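PDB 5EZ7: flavoenzyme PA4991 from Pseudomonas aeruginosa PAO1, which probably functions as an FAD-dependent oxidoreductase, binding one FAD per subunit, although its physiological substrate is unknown. Local coordinates for residues Arg92-Leu97 with Ile161-Glu166; Lys252-Val257 with Leu296-Pro301. All coordinates share one frame; numbering follows the deposited sequence.

Contact 1: residues Arg92-Leu97 with Ile161-Glu166; sequences RGVRLL and IRRLAE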
ATOM      1  N   ARG A  92      -5.818  -6.183  15.532  1.00 41.36           N
ATOM      2  CA  ARG A  92      -5.557  -7.475  16.168  1.00 44.07           C
ATOM      3  C   ARG A  92      -6.068  -8.622  15.290  1.00 42.93           C
ATOM      4  O   ARG A  92      -7.156  -8.543  14.729  1.00 40.45           O
ATOM      5  CB  ARG A  92      -6.177  -7.544  17.547  1.00 47.27           C
ATOM      6  CG  ARG A  92      -5.316  -6.859  18.602  1.00 49.14           C
ATOM      7  CD  ARG A  92      -6.043  -6.724  19.915  1.00 51.84           C
ATOM      8  NE  ARG A  92      -7.355  -6.110  19.719  1.00 51.68           N
ATOM      9  CZ  ARG A  92      -8.165  -5.727  20.699  1.00 55.12           C
ATOM     10  NH1 ARG A  92      -9.338  -5.187  20.385  1.00 56.30           N
ATOM     11  NH2 ARG A  92      -7.821  -5.833  21.984  1.00 56.77           N
ATOM     12  N   GLY A  93      -5.244  -9.656  15.151  1.00 43.92           N
ATOM     13  CA  GLY A  93      -5.574 -10.819  14.299  1.00 43.61           C
ATOM     14  C   GLY A  93      -5.381 -10.628  12.789  1.00 41.07           C
ATOM     15  O   GLY A  93      -5.801 -11.468  11.977  1.00 41.66           O
ATOM     16  N   VAL A  94      -4.739  -9.538  12.399  1.00 38.31           N
ATOM     17  CA  VAL A  94      -4.247  -9.410  11.044  1.00 36.34           C
ATOM     18  C   VAL A  94      -3.026 -10.332  10.901  1.00 37.34           C
ATOM     19  O   VAL A  94      -2.163 -10.412  11.774  1.00 36.66           O
ATOM     20  CB  VAL A  94      -3.936  -7.939  10.696  1.00 34.96           C
ATOM     21  CG1 VAL A  94      -3.318  -7.818   9.306  1.00 33.73           C
ATOM     22  CG2 VAL A  94      -5.222  -7.107  10.780  1.00 34.02           C
ATOM     23  N   ARG A  95      -2.998 -11.042   9.786  1.00 38.59           N
ATOM     24  CA  ARG A  95      -1.952 -11.976   9.467  1.00 40.32           C
ATOM     25  C   ARG A  95      -0.687 -11.235   9.063  1.00 37.76           C
ATOM     26  O   ARG A  95      -0.720 -10.367   8.187  1.00 35.50           O
ATOM     27  CB  ARG A  95      -2.381 -12.864   8.302  1.00 45.20           C
ATOM     28  CG  ARG A  95      -3.061 -14.197   8.641  1.00 51.66           C
ATOM     29  CD  ARG A  95      -3.163 -15.079   7.363  1.00 56.85           C
ATOM     30  NE  ARG A  95      -1.851 -15.587   6.912  1.00 62.21           N
ATOM     31  CZ  ARG A  95      -1.629 -16.439   5.887  1.00 70.29           C
ATOM     32  NH1 ARG A  95      -0.377 -16.835   5.610  1.00 71.06           N
ATOM     33  NH2 ARG A  95      -2.627 -16.907   5.121  1.00 70.44           N
ATOM     34  N   LEU A  96       0.410 -11.563   9.733  1.00 37.74           N
ATOM     35  CA  LEU A  96       1.733 -11.280   9.231  1.00 37.29           C
ATOM     36  C   LEU A  96       2.221 -12.459   8.404  1.00 36.48           C
ATOM     37  O   LEU A  96       2.082 -13.612   8.806  1.00 36.82           O
ATOM     38  CB  LEU A  96       2.709 -11.125  10.378  1.00 39.51           C
ATOM     39  CG  LEU A  96       2.551  -9.959  11.329  1.00 40.57           C
ATOM     40  CD1 LEU A  96       3.784  -9.926  12.252  1.00 41.94           C
ATOM     41  CD2 LEU A  96       2.363  -8.673  10.528  1.00 38.98           C
ATOM     42  N   LEU A  97       2.800 -12.175   7.258  1.00 34.88           N
ATOM     43  CA  LEU A  97       3.479 -13.213   6.531  1.00 36.09           C
ATOM     44  C   LEU A  97       4.785 -13.575   7.266  1.00 37.60           C
ATOM     45  O   LEU A  97       5.114 -14.751   7.383  1.00 38.77           O
ATOM     46  CB  LEU A  97       3.700 -12.810   5.056  1.00 34.70           C
ATOM     47  CG  LEU A  97       2.415 -12.715   4.206  1.00 33.49           C
ATOM     48  CD1 LEU A  97       2.714 -12.277   2.776  1.00 32.32           C
ATOM     49  CD2 LEU A  97       1.621 -14.021   4.188  1.00 34.42           C
ATOM     50  N   ILE A 161      -6.244  -5.220   4.466  1.00 28.16           N
ATOM     51  CA  ILE A 161      -7.312  -4.495   3.785  1.00 27.78           C
ATOM     52  C   ILE A 161      -8.670  -4.911   4.206  1.00 27.64           C
ATOM     53  O   ILE A 161      -9.521  -4.044   4.354  1.00 26.05           O
ATOM     54  CB  ILE A 161      -7.150  -4.658   2.259  1.00 27.27           C
ATOM     55  CG1 ILE A 161      -6.089  -3.675   1.830  1.00 27.70           C
ATOM     56  CG2 ILE A 161      -8.417  -4.370   1.477  1.00 27.20           C
ATOM     57  CD1 ILE A 161      -5.261  -4.270   0.775  1.00 30.64           C
ATOM     58  N   ARG A 162      -8.853  -6.223   4.376  1.00 28.74           N
ATOM     59  CA  ARG A 162     -10.100  -6.798   4.920  1.00 31.87           C
ATOM     60  C   ARG A 162     -10.439  -6.163   6.293  1.00 31.06           C
ATOM     61  O   ARG A 162     -11.532  -5.709   6.512  1.00 30.73           O
ATOM     62  CB  ARG A 162     -10.027  -8.347   5.017  1.00 34.95           C
ATOM     63  CG  ARG A 162     -11.041  -8.941   6.022  1.00 39.66           C
ATOM     64  CD  ARG A 162     -10.636 -10.238   6.698  1.00 43.77           C
ATOM     65  NE  ARG A 162      -9.407 -10.154   7.491  1.00 46.30           N
ATOM     66  CZ  ARG A 162      -9.304  -9.783   8.774  1.00 48.15           C
ATOM     67  NH1 ARG A 162     -10.387  -9.412   9.500  1.00 48.65           N
ATOM     68  NH2 ARG A 162      -8.082  -9.771   9.332  1.00 47.50           N
ATOM     69  N   ARG A 163      -9.469  -6.125   7.194  1.00 31.75           N
ATOM     70  CA  ARG A 163      -9.642  -5.507   8.522  1.00 32.94           C
ATOM     71  C   ARG A 163      -9.924  -4.003   8.494  1.00 31.16           C
ATOM     72  O   ARG A 163     -10.797  -3.509   9.199  1.00 30.95           O
ATOM     73  CB  ARG A 163      -8.401  -5.758   9.380  1.00 34.28           C
ATOM     74  CG  ARG A 163      -8.516  -5.318  10.843  1.00 37.93           C
ATOM     75  CD  ARG A 163      -9.809  -5.777  11.520  1.00 40.23           C
ATOM     76  NE  ARG A 163      -9.877  -5.270  12.883  1.00 44.00           N
ATOM     77  CZ  ARG A 163     -10.963  -5.285  13.672  1.00 46.79           C
ATOM     78  NH1 ARG A 163     -12.129  -5.778  13.242  1.00 47.92           N
ATOM     79  NH2 ARG A 163     -10.881  -4.797  14.911  1.00 47.70           N
ATOM     80  N   LEU A 164      -9.200  -3.271   7.660  1.00 30.19           N
ATOM     81  CA  LEU A 164      -9.475  -1.851   7.517  1.00 29.87           C
ATOM     82  C   LEU A 164     -10.846  -1.613   6.922  1.00 30.01           C
ATOM     83  O   LEU A 164     -11.472  -0.608   7.240  1.00 30.69           O
ATOM     84  CB  LEU A 164      -8.429  -1.142   6.689  1.00 29.25           C
ATOM     85  CG  LEU A 164      -7.018  -1.120   7.258  1.00 30.68           C
ATOM     86  CD1 LEU A 164      -6.035  -0.663   6.207  1.00 31.30           C
ATOM     87  CD2 LEU A 164      -6.879  -0.186   8.433  1.00 32.61           C
ATOM     88  N   ALA A 165     -11.326  -2.527   6.089  1.00 29.97           N
ATOM     89  CA  ALA A 165     -12.674  -2.420   5.569  1.00 30.61           C
ATOM     90  C   ALA A 165     -13.688  -2.718   6.639  1.00 32.05           C
ATOM     91  O   ALA A 165     -14.710  -2.080   6.667  1.00 32.30           O
ATOM     92  CB  ALA A 165     -12.871  -3.343   4.391  1.00 31.97           C
ATOM     93  N   GLU A 166     -13.427  -3.682   7.520  1.00 33.46           N
ATOM     94  CA  GLU A 166     -14.277  -3.890   8.700  1.00 34.83           C
ATOM     95  C   GLU A 166     -14.357  -2.629   9.565  1.00 33.74           C
ATOM     96  O   GLU A 166     -15.445  -2.190   9.965  1.00 32.80           O
ATOM     97  CB  GLU A 166     -13.769  -5.068   9.552  1.00 38.73           C
ATOM     98  CG  GLU A 166     -14.260  -6.437   9.064  1.00 43.27           C
ATOM     99  CD  GLU A 166     -13.459  -7.647   9.559  1.00 48.25           C
ATOM    100  OE1 GLU A 166     -12.501  -7.495  10.374  1.00 50.82           O
ATOM    101  OE2 GLU A 166     -13.789  -8.780   9.102  1.00 52.47           O
TER
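Val-94 and Arg-163 supply the apolar part of this contact between the loop leading into strand 96-98 and helix 157-168. The CG2 methyl of Val-94 lies 3.7 Å from CB of Arg-163 and equally near its CG, so the base of a long cationic side chain serves as a hydrocarbon surface. The two side chains approach at a slant. In Arg-163, CG lies anti to the backbone N (chi1 -173°) and the chain bends at chi2 (48°), which leaves CB and CG beside the valine while the guanidinium turns to Glu-166 and the Asp-90 carbonyl. Compact, branched Val-94 suits its buried place, where it also touches Phe-155.

Polar contact between the segments is looser. NH2 of Arg-162 comes within 3.9 Å of the Gly-93 carbonyl O, an approach without a hydrogen bond. Gly-93 has a positive phi of 78°, a conformation that favours glycine.

Charge pairing is organised along the helix. Glu-166 OE1 is 3.0 Å from NH1 of Arg-162; its salt bridge to NH1 of Arg-163, in that guanidinium's plane, is longer at 3.4 Å and weak as a hydrogen bond. Arg-162 NE also pairs with Asp-159 of the same helix. Two bonds join helix to loop: Asp-159 accepts the Arg-95 amide, after Gly-93 and Val-94 in sequence, and Arg-163 NE donates to the Asp-90 carbonyl, before them.

The chemistry implies a division of labour within Arg-163: CB and CG pack against valine, while the guanidinium reaches the chain before Gly-93.

Contact 2: residues Lys252-Val257 with Leu296-Pro301; sequences KPRITV and LAKLLP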
ATOM      1  N   LYS A 252      21.119  -0.159  -3.133  1.00 74.71           N
ATOM      2  CA  LYS A 252      19.794  -0.708  -3.403  1.00 68.94           C
ATOM      3  C   LYS A 252      19.744  -2.239  -3.539  1.00 63.78           C
ATOM      4  O   LYS A 252      20.710  -2.849  -4.018  1.00 63.67           O
ATOM      5  CB  LYS A 252      19.222  -0.042  -4.644  1.00 70.38           C
ATOM      6  CG  LYS A 252      19.100   1.465  -4.460  1.00 72.70           C
ATOM      7  CD  LYS A 252      17.745   1.979  -4.891  1.00 71.56           C
ATOM      8  CE  LYS A 252      17.593   3.433  -4.508  1.00 72.34           C
ATOM      9  NZ  LYS A 252      16.396   3.987  -5.198  1.00 73.00           N
ATOM     10  N   PRO A 253      18.621  -2.864  -3.116  1.00 55.44           N
ATOM     11  CA  PRO A 253      18.521  -4.320  -3.287  1.00 52.85           C
ATOM     12  C   PRO A 253      18.604  -4.740  -4.757  1.00 51.30           C
ATOM     13  O   PRO A 253      17.948  -4.138  -5.609  1.00 50.66           O
ATOM     14  CB  PRO A 253      17.130  -4.661  -2.731  1.00 51.06           C
ATOM     15  CG  PRO A 253      16.715  -3.479  -1.922  1.00 52.12           C
ATOM     16  CD  PRO A 253      17.410  -2.290  -2.501  1.00 52.90           C
ATOM     17  N   ARG A 254      19.413  -5.757  -5.017  1.00 51.57           N
ATOM     18  CA  ARG A 254      19.527  -6.438  -6.316  1.00 53.19           C
ATOM     19  C   ARG A 254      18.159  -7.064  -6.655  1.00 49.96           C
ATOM     20  O   ARG A 254      17.579  -6.795  -7.712  1.00 48.80           O
ATOM     21  CB  ARG A 254      20.644  -7.502  -6.194  1.00 56.73           C
ATOM     22  CG  ARG A 254      21.076  -8.282  -7.439  1.00 61.00           C
ATOM     23  CD  ARG A 254      22.599  -8.569  -7.385  1.00 65.14           C
ATOM     24  NE  ARG A 254      23.075  -9.714  -8.183  1.00 67.07           N
ATOM     25  CZ  ARG A 254      23.411  -9.698  -9.490  1.00 67.93           C
ATOM     26  NH1 ARG A 254      23.841 -10.839 -10.067  1.00 65.76           N
ATOM     27  NH2 ARG A 254      23.310  -8.582 -10.236  1.00 66.05           N
ATOM     28  N   ILE A 255      17.655  -7.874  -5.721  1.00 47.55           N
ATOM     29  CA  ILE A 255      16.297  -8.391  -5.723  1.00 44.94           C
ATOM     30  C   ILE A 255      15.742  -8.287  -4.320  1.00 39.82           C
ATOM     31  O   ILE A 255      16.510  -8.319  -3.347  1.00 38.67           O
ATOM     32  CB  ILE A 255      16.217  -9.867  -6.166  1.00 49.17           C
ATOM     33  CG1 ILE A 255      16.923 -10.803  -5.166  1.00 53.56           C
ATOM     34  CG2 ILE A 255      16.842 -10.039  -7.548  1.00 51.17           C
ATOM     35  CD1 ILE A 255      16.520 -12.266  -5.303  1.00 56.23           C
ATOM     36  N   THR A 256      14.418  -8.186  -4.242  1.00 34.92           N
ATOM     37  CA  THR A 256      13.657  -8.187  -2.977  1.00 33.01           C
ATOM     38  C   THR A 256      12.655  -9.375  -3.087  1.00 30.44           C
ATOM     39  O   THR A 256      11.812  -9.391  -3.982  1.00 27.06           O
ATOM     40  CB  THR A 256      12.960  -6.785  -2.710  1.00 31.98           C
ATOM     41  OG1 THR A 256      13.947  -5.802  -2.373  1.00 33.20           O
ATOM     42  CG2 THR A 256      11.985  -6.809  -1.546  1.00 31.65           C
ATOM     43  N   VAL A 257      12.790 -10.369  -2.206  1.00 29.80           N
ATOM     44  CA  VAL A 257      11.887 -11.513  -2.201  1.00 29.26           C
ATOM     45  C   VAL A 257      10.891 -11.442  -1.051  1.00 27.98           C
ATOM     46  O   VAL A 257      11.273 -11.277   0.093  1.00 27.68           O
ATOM     47  CB  VAL A 257      12.623 -12.864  -2.072  1.00 30.57           C
ATOM     48  CG1 VAL A 257      11.654 -14.041  -2.241  1.00 30.14           C
ATOM     49  CG2 VAL A 257      13.718 -12.980  -3.110  1.00 31.64           C
ATOM     50  N   LEU A 296      17.765 -16.408  -9.601  1.00 35.68           N
ATOM     51  CA  LEU A 296      17.443 -17.430  -8.609  1.00 35.64           C
ATOM     52  C   LEU A 296      18.344 -18.678  -8.631  1.00 36.05           C
ATOM     53  O   LEU A 296      18.665 -19.190  -7.574  1.00 36.55           O
ATOM     54  CB  LEU A 296      15.979 -17.822  -8.666  1.00 34.75           C
ATOM     55  CG  LEU A 296      15.085 -16.659  -8.240  1.00 33.90           C
ATOM     56  CD1 LEU A 296      13.626 -16.991  -8.552  1.00 32.79           C
ATOM     57  CD2 LEU A 296      15.286 -16.282  -6.776  1.00 33.98           C
ATOM     58  N   ALA A 297      18.758 -19.136  -9.805  1.00 36.43           N
ATOM     59  CA  ALA A 297      19.766 -20.213  -9.933  1.00 37.54           C
ATOM     60  C   ALA A 297      21.077 -19.864  -9.234  1.00 39.77           C
ATOM     61  O   ALA A 297      21.719 -20.753  -8.647  1.00 40.65           O
ATOM     62  CB  ALA A 297      20.034 -20.531 -11.404  1.00 37.06           C
ATOM     63  N   LYS A 298      21.477 -18.589  -9.279  1.00 40.82           N
ATOM     64  CA  LYS A 298      22.686 -18.151  -8.576  1.00 43.83           C
ATOM     65  C   LYS A 298      22.525 -18.019  -7.080  1.00 43.13           C
ATOM     66  O   LYS A 298      23.420 -18.407  -6.332  1.00 45.66           O
ATOM     67  CB  LYS A 298      23.189 -16.807  -9.082  1.00 47.33           C
ATOM     68  CG  LYS A 298      23.693 -16.856 -10.501  1.00 52.23           C
ATOM     69  CD  LYS A 298      24.762 -15.805 -10.739  1.00 57.22           C
ATOM     70  CE  LYS A 298      24.653 -15.244 -12.150  1.00 60.63           C
ATOM     71  NZ  LYS A 298      25.718 -14.220 -12.342  1.00 65.76           N
ATOM     72  N   LEU A 299      21.425 -17.419  -6.655  1.00 40.36           N
ATOM     73  CA  LEU A 299      21.251 -17.019  -5.289  1.00 40.79           C
ATOM     74  C   LEU A 299      20.672 -18.110  -4.408  1.00 40.08           C
ATOM     75  O   LEU A 299      20.993 -18.152  -3.234  1.00 42.23           O
ATOM     76  CB  LEU A 299      20.346 -15.765  -5.232  1.00 40.65           C
ATOM     77  CG  LEU A 299      20.894 -14.538  -5.988  1.00 42.09           C
ATOM     78  CD1 LEU A 299      19.926 -13.360  -5.855  1.00 41.88           C
ATOM     79  CD2 LEU A 299      22.281 -14.113  -5.536  1.00 43.87           C
ATOM     80  N   LEU A 300      19.776 -18.938  -4.968  1.00 37.74           N
ATOM     81  CA  LEU A 300      19.062 -20.003  -4.254  1.00 36.28           C
ATOM     82  C   LEU A 300      19.074 -21.322  -5.069  1.00 35.48           C
ATOM     83  O   LEU A 300      18.058 -21.923  -5.331  1.00 34.73           O
ATOM     84  CB  LEU A 300      17.625 -19.553  -4.001  1.00 35.54           C
ATOM     85  CG  LEU A 300      17.490 -18.351  -3.059  1.00 35.71           C
ATOM     86  CD1 LEU A 300      16.121 -17.707  -3.165  1.00 34.67           C
ATOM     87  CD2 LEU A 300      17.754 -18.749  -1.628  1.00 36.64           C
ATOM     88  N   PRO A 301      20.246 -21.789  -5.471  1.00 35.81           N
ATOM     89  CA  PRO A 301      20.301 -23.016  -6.297  1.00 35.91           C
ATOM     90  C   PRO A 301      19.718 -24.322  -5.673  1.00 36.04           C
ATOM     91  O   PRO A 301      19.401 -25.241  -6.394  1.00 36.13           O
ATOM     92  CB  PRO A 301      21.790 -23.198  -6.542  1.00 37.01           C
ATOM     93  CG  PRO A 301      22.458 -22.459  -5.419  1.00 37.72           C
ATOM     94  CD  PRO A 301      21.581 -21.330  -5.051  1.00 36.63           C
TER
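Ile-255 meets Leu-299 where strand 255-261 faces the last turn of helix 285-299. Its CB is directed toward the helix. Of the two branches, CG2 lies anti to the carbonyl carbon, and CG1 sits between the backbone N and the carbonyl carbon (chi1 65°), a sterically costly placement that carries the longer arm to the helix. CG1 is 4.0 Å from CD1 of Leu-299. Beyond it CD1 meets that same Leu-299 CD1 at 3.6 Å, tip to tip, and lies at a more distant 4.5 Å from CD2 of Leu-296. Here the helix covers a large mixed β-sheet, consistent with the second, substrate-side domain of DAO-family flavoenzymes: Cys-246, on strand 244-246, touches both Ile-255 and Leu-299, and Trp-269 touches Leu-296. Branched aliphatic residues suit this layer, since they bring no polar groups to be satisfied. Toward the exposed rim, Lys-298 brings NZ to the edge of the Arg-254 guanidinium, 4.5 Å from NH1. This closeness of like charges is probably eased by Glu-295 of the same helix, whose salt bridge with Arg-254 NH1 itself links loop to helix. A bound mercury ion lies about 3 Å from the arginine side chain, between nearest atoms.

Overall arrangement
Both contacts set a helix against a loop-to-strand segment, and both are partly buried, but they hold different elements. The centre of contact 1 lies about 13 Å from that of the chain; its helix 157-168 reaches helix 17-28 of the dinucleotide-binding region through Leu-164. The centre of contact 2 lies farther out, about 23 Å from that of the chain, on the large mixed sheet. Their chemistry differs accordingly: in contact 1 a valine-arginine touch lies beside a salt-bridge network internal to the helix, with hydrogen bonds involving Asp-90 and Asp-159 making the polar link, whereas aliphatic tips dominate contact 2. Strand 255-261 links their surroundings, because its far end touches Arg-95 and Leu-97.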